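Local atomic coordinates of ColD (Escherichia coli, PDB entry 3GR9), a protein that catalyses, in its natural form, removal of the C3'-hydroxyl of GDP-4-keto-6-deoxy-D-mannose for L-colitose synthesis, here converted by engineering into an aminotransferase. Residues 70-75 with 205-210; 155-160 with 178-183; 75-80 with 128-133; 65-70 with 98-103; 53-58 with 249-254. The protein carries 2 engineered substitutions. All coordinates share one frame; numbering follows the deposited sequence.

Contact 1 of 5, residues 70-75 with 205-210; sequences FFTKKP and EEIYHI
Glu206 and Lys73 join the first turn of helix 205-215 to the turn that leaves helix 58-71, two helices on one side of the central sheet of the aminotransferase fold (fold type I of vitamin B6 enzymes). Glu206 has CG anti to its backbone nitrogen (chi1 176°) and an extended chain, which carries the carboxylate across to the other backbone. There Glu206 OE2 accepts a hydrogen bond from Lys73 N at 2.6 Å, nearly straight at 162°, through its syn lone pair. The Lys73 side chain bends back and crosses the same carboxylate at a slant, but Lys73 NZ is 3.7 Å from Glu206 OE1, a long salt bridge at best, and this lysine is poorly ordered. Arg76 adds another long, weak ion pair to OE1. Next in sequence, Ile207 uses its tip: CD1 lies 3.7 Å from Thr72 CG2, the two side chains running alongside each other and pointing the same way. One turn on, Ile210 splits its branches. CG2 meets the Phe71 ring at its edge, near the ring plane, while that ring makes an edge-to-face pair with Tyr349 of the second subunit. Ile210 CD1 presses on the backbone, a tight 3.5 Å from Thr72 CA.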
# COMPACT_ATOMS: atom_id res chain seq x y z
N PHE B 70 -12.29 7.23 -10.75
CA PHE B 70 -12.57 6.39 -11.88
C PHE B 70 -13.80 5.56 -11.54
O PHE B 70 -14.50 5.12 -12.43
CB PHE B 70 -11.36 5.49 -12.16
CG PHE B 70 -10.25 6.16 -12.94
CD1 PHE B 70 -9.50 7.19 -12.41
CD2 PHE B 70 -9.95 5.71 -14.20
CE1 PHE B 70 -8.48 7.77 -13.11
CE2 PHE B 70 -8.88 6.25 -14.91
CZ PHE B 70 -8.15 7.30 -14.38
N PHE B 71 -14.07 5.39 -10.24
CA PHE B 71 -15.21 4.60 -9.79
C PHE B 71 -16.48 5.36 -9.43
O PHE B 71 -17.45 4.73 -9.10
CB PHE B 71 -14.83 3.55 -8.73
CG PHE B 71 -13.55 2.84 -9.03
CD1 PHE B 71 -13.39 2.16 -10.23
CD2 PHE B 71 -12.48 2.88 -8.13
CE1 PHE B 71 -12.18 1.53 -10.55
CE2 PHE B 71 -11.28 2.22 -8.42
CZ PHE B 71 -11.12 1.57 -9.63
N THR B 72 -16.50 6.68 -9.57
CA THR B 72 -17.72 7.46 -9.35
C THR B 72 -18.79 6.95 -10.35
O THR B 72 -18.48 6.65 -11.50
CB THR B 72 -17.45 8.91 -9.68
OG1 THR B 72 -16.82 8.96 -10.96
CG2 THR B 72 -16.42 9.50 -8.74
N LYS B 73 -20.05 6.87 -9.93
CA LYS B 73 -21.05 6.34 -10.87
C LYS B 73 -20.96 6.91 -12.26
O LYS B 73 -21.01 6.21 -13.26
CB LYS B 73 -22.44 6.44 -10.31
CG LYS B 73 -22.66 5.54 -9.11
CD LYS B 73 -23.26 6.42 -8.01
CE LYS B 73 -23.17 7.93 -8.40
NZ LYS B 73 -24.24 8.86 -7.89
N LYS B 74 -20.77 8.22 -12.29
CA LYS B 74 -20.57 8.93 -13.55
C LYS B 74 -19.10 9.35 -13.39
O LYS B 74 -18.80 10.42 -12.84
CB LYS B 74 -21.39 10.19 -13.62
CG LYS B 74 -21.04 10.98 -14.85
CD LYS B 74 -22.27 11.74 -15.31
CE LYS B 74 -21.93 13.21 -15.56
NZ LYS B 74 -20.85 13.36 -16.59
N PRO B 75 -18.20 8.51 -13.89
CA PRO B 75 -16.76 8.71 -13.72
C PRO B 75 -16.24 10.12 -13.92
O PRO B 75 -16.63 10.82 -14.85
CB PRO B 75 -16.13 7.72 -14.67
CG PRO B 75 -17.21 6.65 -14.85
CD PRO B 75 -18.53 7.35 -14.73
N GLU B 205 -19.92 12.74 -0.33
CA GLU B 205 -20.45 11.46 0.12
C GLU B 205 -20.09 10.29 -0.74
O GLU B 205 -19.58 9.29 -0.21
CB GLU B 205 -21.94 11.50 0.50
CG GLU B 205 -22.30 10.77 1.83
CD GLU B 205 -23.67 10.09 1.81
OE1 GLU B 205 -24.40 10.22 0.81
OE2 GLU B 205 -24.04 9.43 2.81
N GLU B 206 -20.32 10.42 -2.05
CA GLU B 206 -19.95 9.37 -3.00
C GLU B 206 -18.45 9.04 -2.98
O GLU B 206 -18.09 7.87 -3.01
CB GLU B 206 -20.39 9.66 -4.45
CG GLU B 206 -19.87 8.55 -5.36
CD GLU B 206 -20.32 8.61 -6.80
OE1 GLU B 206 -20.72 9.71 -7.25
OE2 GLU B 206 -20.23 7.53 -7.46
N ILE B 207 -17.59 10.05 -2.95
CA ILE B 207 -16.16 9.80 -2.88
C ILE B 207 -15.84 9.09 -1.57
O ILE B 207 -15.01 8.18 -1.51
CB ILE B 207 -15.34 11.10 -2.87
CG1 ILE B 207 -15.26 11.71 -4.27
CG2 ILE B 207 -13.94 10.83 -2.32
CD1 ILE B 207 -15.48 10.71 -5.34
N TYR B 208 -16.46 9.56 -0.51
CA TYR B 208 -16.22 9.00 0.79
C TYR B 208 -16.35 7.47 0.74
O TYR B 208 -15.42 6.71 1.10
CB TYR B 208 -17.20 9.62 1.76
CG TYR B 208 -17.03 9.06 3.13
CD1 TYR B 208 -15.77 8.71 3.59
CD2 TYR B 208 -18.13 8.83 3.96
CE1 TYR B 208 -15.60 8.18 4.86
CE2 TYR B 208 -17.97 8.27 5.22
CZ TYR B 208 -16.70 7.93 5.66
OH TYR B 208 -16.53 7.38 6.90
N HIS B 209 -17.51 7.03 0.26
CA HIS B 209 -17.82 5.60 0.14
C HIS B 209 -16.89 4.81 -0.85
O HIS B 209 -16.60 3.60 -0.63
CB HIS B 209 -19.29 5.44 -0.30
CG HIS B 209 -20.29 5.87 0.73
ND1 HIS B 209 -21.65 5.74 0.52
CD2 HIS B 209 -20.15 6.45 1.95
CE1 HIS B 209 -22.30 6.20 1.57
NE2 HIS B 209 -21.41 6.64 2.45
N ILE B 210 -16.46 5.45 -1.94
CA ILE B 210 -15.60 4.73 -2.87
C ILE B 210 -14.30 4.43 -2.14
O ILE B 210 -13.70 3.37 -2.33
CB ILE B 210 -15.33 5.58 -4.17
CG1 ILE B 210 -16.63 5.74 -4.99
CG2 ILE B 210 -14.17 4.96 -4.99
CD1 ILE B 210 -16.62 6.79 -6.10

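Contact 2 of 5, residues 155-160 with 178-183; sequences DIILLE and FGLMGT
Leu159 packs beside Met181, both side chains pointing the same way from neighbouring strands. At its base, Leu159 CB is 4.0 Å from Met181 O and also touches Leu133 CD1 of the adjoining strand. CG stands anti to the carbonyl carbon (chi1 -47°), and chi2 near 167° extends CD1 to Ile66 CD1 and leaves CD2 turned toward the methionine. Leu159 CD2 lies 3.9 Å from Met181 CE and 4.2 Å from Leu180 CB. Strands 157-160 and 181-183 run parallel, their axes 5.2 Å apart and inclined by 18°, as neighbours in the mixed central sheet of the aminotransferase fold. Thr183 N donates to Glu160 O at 3.2 Å, and Glu160 N makes a weak bond to Met181 O. Leu180 N bonds Leu158 O, although the modelled 2.5 Å is doubtfully short. Glu160 OE2 points at the amides of Phe178 and Gly179, its exact place uncertain; Glu160 OE1 is hydrogen-bonded to Asn136 ND2 and Gly176 N.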
# COMPACT_ATOMS: atom_id res chain seq x y z
N ASP B 155 -15.97 22.74 -15.43
CA ASP B 155 -16.04 21.46 -14.76
C ASP B 155 -14.65 20.85 -14.71
O ASP B 155 -14.37 19.83 -15.34
CB ASP B 155 -17.02 20.56 -15.50
CG ASP B 155 -17.11 19.15 -14.91
OD1 ASP B 155 -16.68 18.93 -13.77
OD2 ASP B 155 -17.62 18.26 -15.62
N ILE B 156 -13.77 21.49 -13.96
CA ILE B 156 -12.38 21.09 -13.86
C ILE B 156 -12.00 20.68 -12.46
O ILE B 156 -12.06 21.49 -11.55
CB ILE B 156 -11.46 22.24 -14.29
CG1 ILE B 156 -11.74 22.63 -15.73
CG2 ILE B 156 -10.02 21.87 -14.10
CD1 ILE B 156 -10.73 23.51 -16.32
N ILE B 157 -11.58 19.43 -12.26
CA ILE B 157 -11.24 19.03 -10.90
C ILE B 157 -10.11 19.66 -10.11
O ILE B 157 -9.06 19.97 -10.65
CB ILE B 157 -11.44 17.56 -10.55
CG1 ILE B 157 -12.68 17.02 -11.25
CG2 ILE B 157 -11.61 17.40 -9.06
CD1 ILE B 157 -12.47 15.64 -11.88
N LEU B 158 -10.35 19.89 -8.82
CA LEU B 158 -9.30 20.45 -7.97
C LEU B 158 -8.88 19.49 -6.85
O LEU B 158 -9.69 19.03 -6.05
CB LEU B 158 -9.62 21.84 -7.38
CG LEU B 158 -8.45 22.38 -6.54
CD1 LEU B 158 -7.11 22.27 -7.32
CD2 LEU B 158 -8.71 23.80 -6.06
N LEU B 159 -7.60 19.20 -6.80
CA LEU B 159 -7.10 18.32 -5.76
C LEU B 159 -5.79 18.89 -5.20
O LEU B 159 -5.07 19.63 -5.88
CB LEU B 159 -6.80 16.96 -6.36
CG LEU B 159 -7.81 16.28 -7.27
CD1 LEU B 159 -6.97 15.16 -7.87
CD2 LEU B 159 -8.97 15.66 -6.44
N GLU B 160 -5.47 18.51 -3.98
CA GLU B 160 -4.24 18.99 -3.40
C GLU B 160 -3.46 17.93 -2.64
O GLU B 160 -3.96 17.32 -1.72
CB GLU B 160 -4.47 20.18 -2.48
CG GLU B 160 -5.86 20.77 -2.48
CD GLU B 160 -6.08 21.66 -1.27
OE1 GLU B 160 -5.08 22.13 -0.69
OE2 GLU B 160 -7.24 21.90 -0.90
N PHE B 178 -9.50 22.45 0.37
CA PHE B 178 -9.91 23.13 -0.85
C PHE B 178 -10.20 22.17 -2.00
O PHE B 178 -11.06 22.45 -2.83
CB PHE B 178 -8.87 24.14 -1.33
CG PHE B 178 -8.86 25.40 -0.54
CD1 PHE B 178 -8.18 25.47 0.64
CD2 PHE B 178 -9.50 26.53 -1.02
CE1 PHE B 178 -8.17 26.60 1.38
CE2 PHE B 178 -9.48 27.69 -0.29
CZ PHE B 178 -8.83 27.72 0.92
N GLY B 179 -9.45 21.08 -2.08
CA GLY B 179 -9.63 20.14 -3.19
C GLY B 179 -10.93 19.36 -3.13
O GLY B 179 -11.71 19.46 -2.16
N LEU B 180 -11.19 18.57 -4.16
CA LEU B 180 -12.39 17.77 -4.09
C LEU B 180 -11.96 16.78 -3.05
O LEU B 180 -12.77 16.18 -2.38
CB LEU B 180 -12.75 17.07 -5.40
CG LEU B 180 -13.69 15.85 -5.32
CD1 LEU B 180 -15.03 16.22 -4.70
CD2 LEU B 180 -13.95 15.13 -6.65
N MET B 181 -10.64 16.64 -2.95
CA MET B 181 -10.01 15.70 -2.05
C MET B 181 -8.67 16.34 -1.74
O MET B 181 -8.08 17.01 -2.60
CB MET B 181 -9.70 14.37 -2.77
CG MET B 181 -10.19 13.11 -2.11
SD MET B 181 -10.65 11.78 -3.30
CE MET B 181 -10.77 12.63 -4.75
N GLY B 182 -8.20 16.11 -0.50
CA GLY B 182 -6.92 16.59 -0.02
C GLY B 182 -6.25 15.40 0.68
O GLY B 182 -6.96 14.63 1.33
N THR B 183 -4.93 15.26 0.54
CA THR B 183 -4.15 14.17 1.17
C THR B 183 -3.18 14.71 2.26
O THR B 183 -2.68 15.84 2.19
CB THR B 183 -3.25 13.43 0.14
OG1 THR B 183 -2.42 14.36 -0.59
CG2 THR B 183 -4.07 12.55 -0.81

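Contact 3 of 5, residues 75-80 with 128-133; sequences PRLKKG and STKAIL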
# COMPACT_ATOMS: atom_id res chain seq x y z
N PRO B 75 -18.20 8.51 -13.89
CA PRO B 75 -16.76 8.71 -13.72
C PRO B 75 -16.24 10.12 -13.92
O PRO B 75 -16.63 10.82 -14.85
CB PRO B 75 -16.13 7.72 -14.67
CG PRO B 75 -17.21 6.65 -14.85
CD PRO B 75 -18.53 7.35 -14.73
N ARG B 76 -15.39 10.57 -13.00
CA ARG B 76 -14.89 11.91 -13.16
C ARG B 76 -13.65 12.02 -14.01
O ARG B 76 -13.45 13.02 -14.69
CB ARG B 76 -14.92 12.65 -11.86
CG ARG B 76 -16.25 12.37 -11.25
CD ARG B 76 -16.73 13.42 -10.22
NE ARG B 76 -17.78 12.85 -9.36
CZ ARG B 76 -17.95 13.11 -8.06
NH1 ARG B 76 -17.13 13.97 -7.46
NH2 ARG B 76 -18.94 12.50 -7.37
N LEU B 77 -12.91 10.92 -14.06
CA LEU B 77 -11.74 10.84 -14.91
C LEU B 77 -11.79 9.52 -15.65
O LEU B 77 -12.51 8.58 -15.26
CB LEU B 77 -10.43 10.89 -14.11
CG LEU B 77 -10.01 12.25 -13.55
CD1 LEU B 77 -8.77 12.08 -12.72
CD2 LEU B 77 -9.73 13.25 -14.65
N LYS B 78 -11.02 9.46 -16.73
CA LYS B 78 -10.90 8.26 -17.55
C LYS B 78 -9.52 8.37 -18.17
O LYS B 78 -8.94 9.46 -18.22
CB LYS B 78 -11.94 8.25 -18.64
CG LYS B 78 -11.67 9.30 -19.69
CD LYS B 78 -12.38 8.99 -21.00
CE LYS B 78 -12.86 10.27 -21.66
NZ LYS B 78 -13.63 11.17 -20.73
N LYS B 79 -9.01 7.22 -18.60
CA LYS B 79 -7.66 7.17 -19.17
C LYS B 79 -7.46 8.18 -20.31
O LYS B 79 -8.36 8.41 -21.14
CB LYS B 79 -7.30 5.76 -19.62
CG LYS B 79 -7.26 4.76 -18.49
CD LYS B 79 -7.68 3.37 -18.96
CE LYS B 79 -7.16 2.32 -17.99
NZ LYS B 79 -7.48 2.70 -16.57
N GLY B 80 -6.28 8.80 -20.35
CA GLY B 80 -5.95 9.74 -21.39
C GLY B 80 -6.35 11.11 -20.93
O GLY B 80 -5.92 12.12 -21.50
N SER B 128 -9.24 20.72 -22.65
CA SER B 128 -8.92 19.34 -22.31
C SER B 128 -8.58 19.11 -20.84
O SER B 128 -8.72 18.00 -20.33
CB SER B 128 -7.70 18.94 -23.12
OG SER B 128 -6.63 19.83 -22.81
N THR B 129 -8.09 20.16 -20.18
CA THR B 129 -7.67 20.06 -18.79
C THR B 129 -8.84 19.61 -17.98
O THR B 129 -9.82 20.37 -17.83
CB THR B 129 -7.07 21.37 -18.32
OG1 THR B 129 -5.95 21.63 -19.17
CG2 THR B 129 -6.62 21.30 -16.89
N LYS B 130 -8.73 18.36 -17.49
CA LYS B 130 -9.78 17.70 -16.71
C LYS B 130 -9.63 17.83 -15.20
O LYS B 130 -10.62 17.75 -14.42
CB LYS B 130 -9.81 16.21 -17.06
CG LYS B 130 -11.23 15.70 -17.38
CD LYS B 130 -11.89 16.53 -18.48
CE LYS B 130 -12.29 15.63 -19.68
NZ LYS B 130 -13.64 15.00 -19.46
N ALA B 131 -8.38 18.08 -14.80
CA ALA B 131 -8.06 18.27 -13.39
C ALA B 131 -6.76 19.00 -13.13
O ALA B 131 -5.80 18.94 -13.93
CB ALA B 131 -8.06 16.91 -12.64
N ILE B 132 -6.72 19.65 -11.97
CA ILE B 132 -5.51 20.34 -11.49
C ILE B 132 -5.09 19.74 -10.16
O ILE B 132 -5.80 19.91 -9.17
CB ILE B 132 -5.72 21.81 -11.22
CG1 ILE B 132 -6.36 22.47 -12.44
CG2 ILE B 132 -4.38 22.45 -10.86
CD1 ILE B 132 -5.81 23.84 -12.74
N LEU B 133 -3.92 19.11 -10.12
CA LEU B 133 -3.40 18.52 -8.90
C LEU B 133 -2.41 19.47 -8.26
O LEU B 133 -1.23 19.47 -8.56
CB LEU B 133 -2.67 17.20 -9.21
CG LEU B 133 -2.05 16.55 -7.97
CD1 LEU B 133 -2.90 16.95 -6.77
CD2 LEU B 133 -1.93 15.04 -8.08
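Leu77 reaches across to Lys130 with one methyl. Its CG stands anti to the carbonyl carbon (chi1 -75°), and chi2 near 176° extends CD1, leaving CD2 as the branch turned to the lysine; Leu77 CD2 is 3.8 Å from Lys130 CB. The two side chains slide past each other in opposite directions, so the leucine meets the aliphatic root of the lysine while the ammonium end passes on. Leu77 CD2 also comes within 4.5 Å of Ala131 CB. Lys130 leaves the backbone with chi1 at -131°, away from a staggered value, and bends at each later torsion, a path that leads its amine toward Lys78. Lys78 NZ ends 4.0 Å from Lys130 NZ, a like-charge approach that would probably raise the cost of both being protonated. The loop between helix 58-71 and strand 82-86 is laid against strand 129-135 at Lys130 and Ala131; Leu77 also packs on Leu69 and Phe70 of that helix, and Ala131 on Ile157 of strand 157-161.

Contact 4 of 5, residues 65-70 with 98-103; sequences MIAALF and QQYGLR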
# COMPACT_ATOMS: atom_id res chain seq x y z
N MET B 65 -6.61 8.71 -3.79
CA MET B 65 -7.23 9.92 -4.29
C MET B 65 -7.47 9.82 -5.79
O MET B 65 -8.43 10.33 -6.35
CB MET B 65 -6.28 11.09 -4.14
CG MET B 65 -7.13 12.33 -4.32
SD MET B 65 -6.09 13.72 -4.11
CE MET B 65 -4.54 12.79 -4.55
N ILE B 66 -6.55 9.20 -6.49
CA ILE B 66 -6.72 9.13 -7.92
C ILE B 66 -7.63 8.00 -8.33
O ILE B 66 -8.62 8.22 -8.99
CB ILE B 66 -5.38 8.96 -8.63
CG1 ILE B 66 -4.82 10.32 -9.05
CG2 ILE B 66 -5.49 7.97 -9.80
CD1 ILE B 66 -5.14 11.47 -8.09
N ALA B 67 -7.24 6.78 -7.98
CA ALA B 67 -8.06 5.62 -8.32
C ALA B 67 -9.52 5.97 -8.17
O ALA B 67 -10.36 5.61 -8.99
CB ALA B 67 -7.78 4.46 -7.39
N ALA B 68 -9.84 6.67 -7.08
CA ALA B 68 -11.24 6.93 -6.80
C ALA B 68 -12.10 7.53 -7.94
O ALA B 68 -13.21 7.10 -8.24
CB ALA B 68 -11.39 7.71 -5.53
N LEU B 69 -11.58 8.58 -8.55
CA LEU B 69 -12.26 9.32 -9.59
C LEU B 69 -12.59 8.51 -10.81
O LEU B 69 -13.11 9.03 -11.79
CB LEU B 69 -11.38 10.47 -10.01
CG LEU B 69 -10.96 11.18 -8.72
CD1 LEU B 69 -10.01 12.28 -9.13
CD2 LEU B 69 -12.28 11.71 -7.97
N PHE B 70 -12.29 7.23 -10.75
CA PHE B 70 -12.57 6.39 -11.88
C PHE B 70 -13.80 5.56 -11.54
O PHE B 70 -14.50 5.12 -12.43
CB PHE B 70 -11.36 5.49 -12.16
CG PHE B 70 -10.25 6.16 -12.94
CD1 PHE B 70 -9.50 7.19 -12.41
CD2 PHE B 70 -9.95 5.71 -14.20
CE1 PHE B 70 -8.48 7.77 -13.11
CE2 PHE B 70 -8.88 6.25 -14.91
CZ PHE B 70 -8.15 7.30 -14.38
N GLN B 98 0.50 8.15 -13.58
CA GLN B 98 1.03 7.29 -14.61
C GLN B 98 0.38 5.92 -14.48
O GLN B 98 0.16 5.22 -15.47
CB GLN B 98 2.54 7.19 -14.40
CG GLN B 98 3.30 6.45 -15.48
CD GLN B 98 3.17 4.92 -15.36
OE1 GLN B 98 3.05 4.32 -14.26
NE2 GLN B 98 3.22 4.28 -16.50
N GLN B 99 0.10 5.53 -13.24
CA GLN B 99 -0.44 4.19 -13.00
C GLN B 99 -1.87 4.05 -13.48
O GLN B 99 -2.32 2.99 -13.89
CB GLN B 99 -0.23 3.75 -11.56
CG GLN B 99 1.22 3.33 -11.20
CD GLN B 99 1.65 3.71 -9.81
OE1 GLN B 99 0.94 4.46 -9.10
NE2 GLN B 99 2.79 3.18 -9.38
N TYR B 100 -2.55 5.19 -13.48
CA TYR B 100 -3.90 5.26 -13.97
C TYR B 100 -3.99 5.76 -15.40
O TYR B 100 -5.08 6.09 -15.87
CB TYR B 100 -4.78 6.06 -13.02
CG TYR B 100 -5.23 5.17 -11.91
CD1 TYR B 100 -4.36 4.84 -10.89
CD2 TYR B 100 -6.45 4.50 -11.98
CE1 TYR B 100 -4.71 3.97 -9.92
CE2 TYR B 100 -6.83 3.63 -10.98
CZ TYR B 100 -5.94 3.37 -9.95
OH TYR B 100 -6.23 2.49 -8.97
N GLY B 101 -2.86 5.80 -16.10
CA GLY B 101 -2.83 6.20 -17.51
C GLY B 101 -3.33 7.61 -17.86
O GLY B 101 -3.93 7.84 -18.89
N LEU B 102 -3.08 8.58 -17.00
CA LEU B 102 -3.54 9.93 -17.30
C LEU B 102 -2.41 10.62 -18.03
O LEU B 102 -1.23 10.18 -18.08
CB LEU B 102 -3.96 10.68 -16.03
CG LEU B 102 -5.22 10.06 -15.38
CD1 LEU B 102 -5.13 10.13 -13.86
CD2 LEU B 102 -6.58 10.62 -15.89
N ARG B 103 -2.80 11.67 -18.71
CA ARG B 103 -1.81 12.37 -19.50
C ARG B 103 -1.38 13.56 -18.61
O ARG B 103 -2.23 14.29 -18.07
CB ARG B 103 -2.50 12.67 -20.85
CG ARG B 103 -2.12 13.94 -21.53
CD ARG B 103 -1.53 13.59 -22.83
NE ARG B 103 -0.66 14.68 -23.23
CZ ARG B 103 0.25 14.59 -24.20
NH1 ARG B 103 0.43 13.44 -24.85
NH2 ARG B 103 1.01 15.63 -24.48
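Ala67 and Tyr100 bring the backbones closest, their CA atoms 7.0 Å apart. The first lies within helix 58-71; the second follows helix 91-99, which ends in a Schellman motif with Gly101 as its C-prime residue. Tyr100 carries most of the packing. Over one face of its ring lie Ile66 CG2, 3.5 Å from Tyr100 CD1, and Ala67 CA, a CH-pi contact 3.9 Å from the ring centroid and 28° off the normal. Ala67 CB presses on the phenol end at 3.0 Å from Tyr100 OH, a tight spot; that hydroxyl has Tyr249 as partner. Phe70 CG lies anti to the carbonyl carbon (chi1 -81°), which sets its ring against the tyrosine edge: Tyr100 CD2 sits above the ring centre in an edge-to-face pair with centroids 5.2 Å apart and planes at 58°. Leu102 CD2 approaches Phe70 CZ obliquely, at 4.0 Å. Helix 58-71 is thus wedged against the turn between helix 91-99 and strand 103-107, with Ala68 on helix 205-215 and Ile66 on strand 157-161.

Contact 5 of 5, residues 53-58 with 249-254; sequences VMVSSG and YNVRPL. With AKG (2-oxoglutaric acid), chain I.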
# COMPACT_ATOMS: atom_id res chain seq x y z
N VAL B 53 -10.31 9.85 5.71
CA VAL B 53 -10.09 8.42 5.63
C VAL B 53 -8.64 8.11 5.88
O VAL B 53 -7.77 8.69 5.26
CB VAL B 53 -10.49 7.82 4.30
CG1 VAL B 53 -9.71 6.52 4.09
CG2 VAL B 53 -12.00 7.54 4.29
N MET B 54 -8.39 7.18 6.79
CA MET B 54 -7.01 6.86 7.07
C MET B 54 -6.49 5.65 6.30
O MET B 54 -7.23 4.67 6.13
CB MET B 54 -6.70 6.80 8.57
CG MET B 54 -5.19 6.60 8.77
SD MET B 54 -4.86 6.21 10.47
CE MET B 54 -3.01 6.63 10.51
N VAL B 55 -5.25 5.79 5.81
CA VAL B 55 -4.56 4.78 5.01
C VAL B 55 -3.13 4.59 5.47
O VAL B 55 -2.61 5.36 6.29
CB VAL B 55 -4.43 5.19 3.49
CG1 VAL B 55 -5.70 4.89 2.76
CG2 VAL B 55 -3.91 6.68 3.20
N SER B 56 -2.47 3.62 4.84
CA SER B 56 -1.09 3.27 5.17
C SER B 56 -0.03 4.37 4.99
O SER B 56 0.99 4.37 5.70
CB SER B 56 -0.70 1.98 4.49
OG SER B 56 -0.40 2.28 3.15
N SER B 57 -0.24 5.28 4.05
CA SER B 57 0.67 6.41 3.90
C SER B 57 0.19 7.63 3.04
O SER B 57 -0.74 7.56 2.21
CB SER B 57 2.09 5.96 3.50
OG SER B 57 2.14 5.50 2.14
N GLY B 58 0.92 8.74 3.13
CA GLY B 58 0.51 9.88 2.31
C GLY B 58 0.51 9.32 0.88
O GLY B 58 -0.35 9.64 0.05
N TYR B 249 -7.34 -2.18 -3.12
CA TYR B 249 -6.04 -2.49 -2.61
C TYR B 249 -6.23 -2.86 -1.17
O TYR B 249 -7.31 -2.69 -0.63
CB TYR B 249 -5.21 -1.21 -2.66
CG TYR B 249 -4.99 -0.64 -4.03
CD1 TYR B 249 -4.10 -1.22 -4.90
CD2 TYR B 249 -5.66 0.50 -4.45
CE1 TYR B 249 -3.88 -0.71 -6.14
CE2 TYR B 249 -5.45 1.02 -5.69
CZ TYR B 249 -4.55 0.42 -6.54
OH TYR B 249 -4.32 0.91 -7.78
N ASN B 250 -5.18 -3.33 -0.52
CA ASN B 250 -5.27 -3.45 0.91
C ASN B 250 -4.44 -2.34 1.54
O ASN B 250 -3.30 -2.59 1.93
CB ASN B 250 -4.83 -4.80 1.46
CG ASN B 250 -4.58 -4.75 2.95
OD1 ASN B 250 -4.67 -3.69 3.54
ND2 ASN B 250 -4.28 -5.87 3.55
N VAL B 251 -5.00 -1.14 1.64
CA VAL B 251 -4.29 0.01 2.22
C VAL B 251 -4.58 0.50 3.61
O VAL B 251 -4.27 1.64 3.98
CB VAL B 251 -3.71 1.06 1.26
CG1 VAL B 251 -2.98 0.36 0.13
CG2 VAL B 251 -4.75 2.09 0.75
N ARG B 252 -5.17 -0.43 4.36
CA ARG B 252 -5.55 -0.26 5.76
C ARG B 252 -4.39 0.24 6.62
O ARG B 252 -3.26 -0.24 6.51
CB ARG B 252 -6.06 -1.60 6.34
CG ARG B 252 -7.46 -2.08 5.81
CD ARG B 252 -7.94 -3.23 6.66
NE ARG B 252 -6.99 -4.32 6.57
CZ ARG B 252 -7.32 -5.56 6.23
NH1 ARG B 252 -8.59 -5.85 5.99
NH2 ARG B 252 -6.40 -6.52 6.17
N PRO B 253 -4.70 1.19 7.51
CA PRO B 253 -3.70 1.72 8.41
C PRO B 253 -3.82 0.74 9.56
O PRO B 253 -4.74 -0.08 9.57
CB PRO B 253 -4.26 3.09 8.80
CG PRO B 253 -5.23 3.43 7.74
CD PRO B 253 -5.82 2.13 7.34
N LEU B 254 -2.88 0.82 10.50
CA LEU B 254 -2.89 -0.08 11.64
C LEU B 254 -3.46 0.62 12.88
O LEU B 254 -3.11 1.76 13.16
CB LEU B 254 -1.46 -0.53 11.98
CG LEU B 254 -0.69 -1.56 11.13
CD1 LEU B 254 0.60 -1.93 11.90
CD2 LEU B 254 -1.55 -2.82 11.00
C1 AKG I . -9.59 -14.25 4.10
O1 AKG I . -10.52 -13.98 4.91
O2 AKG I . -9.65 -15.28 3.38
C2 AKG I . -8.47 -13.30 3.93
O5 AKG I . -7.71 -13.47 3.00
C3 AKG I . -8.31 -12.13 4.87
C4 AKG I . -8.47 -10.79 4.13
C5 AKG I . -8.02 -9.68 5.02
O3 AKG I . -8.85 -9.26 6.00
O4 AKG I . -6.87 -9.16 4.88
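Met54 slides past Pro253 in the opposite direction, its CG anti to the backbone nitrogen (chi1 -174°) and its chain extended. Met54 SD is 3.6 Å from Pro253 CB; the position of Pro253 CG, jammed against Met54 O, is doubtful. Val55 lies side by side with Val251, CG1 to CG2 at 3.6 Å. Ser56 N donates to Val251 O at 2.8 Å, bent to 139° and tilted 25° from the carbonyl plane, while Ser56 OG turns to Thr60. Ser57 OG weakly bonds the cofactor phosphate carried by engineered Lys190. On the other segment Arg252, with His217 and Trp219, lines a 2-oxoglutarate pocket: Arg252 NH2 bonds ligand O4, at the guanidinium edge, at 3.0 Å, and Arg252 NH1 bonds O3 weakly at 3.4 Å. NE of Arg252 pairs with Glu196 of the second subunit, whose Arg333 also binds this ligand. The contact joins the end of strand 51-55, where helix 58-71 begins, to the loop leading into helix 255-286, with Arg215 of helix 205-215 against Pro253.

Helix 58-71 ties the set together: contacts 1 and 4 share Phe70, and contact 5 holds the strand and turn leading into that helix. Contacts 3 and 4 are close, with centres about 8 Å apart, and Leu77 N is 3.0 Å from Leu69 O. Contact 2 meets contact 3 across the sheet, Ile157 N lying 2.9 Å from Lys130 O, and meets contact 4 through Met181 CB, 3.6 Å from Met65 CG. Tyr100 OH, 2.7 Å from Tyr249 OH, joins contact 4 to contact 5. Arg252 brings contact 5 to 2-oxoglutarate; in contact 2 the side chain of Thr183 stays about 11 Å from a bound 2-oxoglutarate.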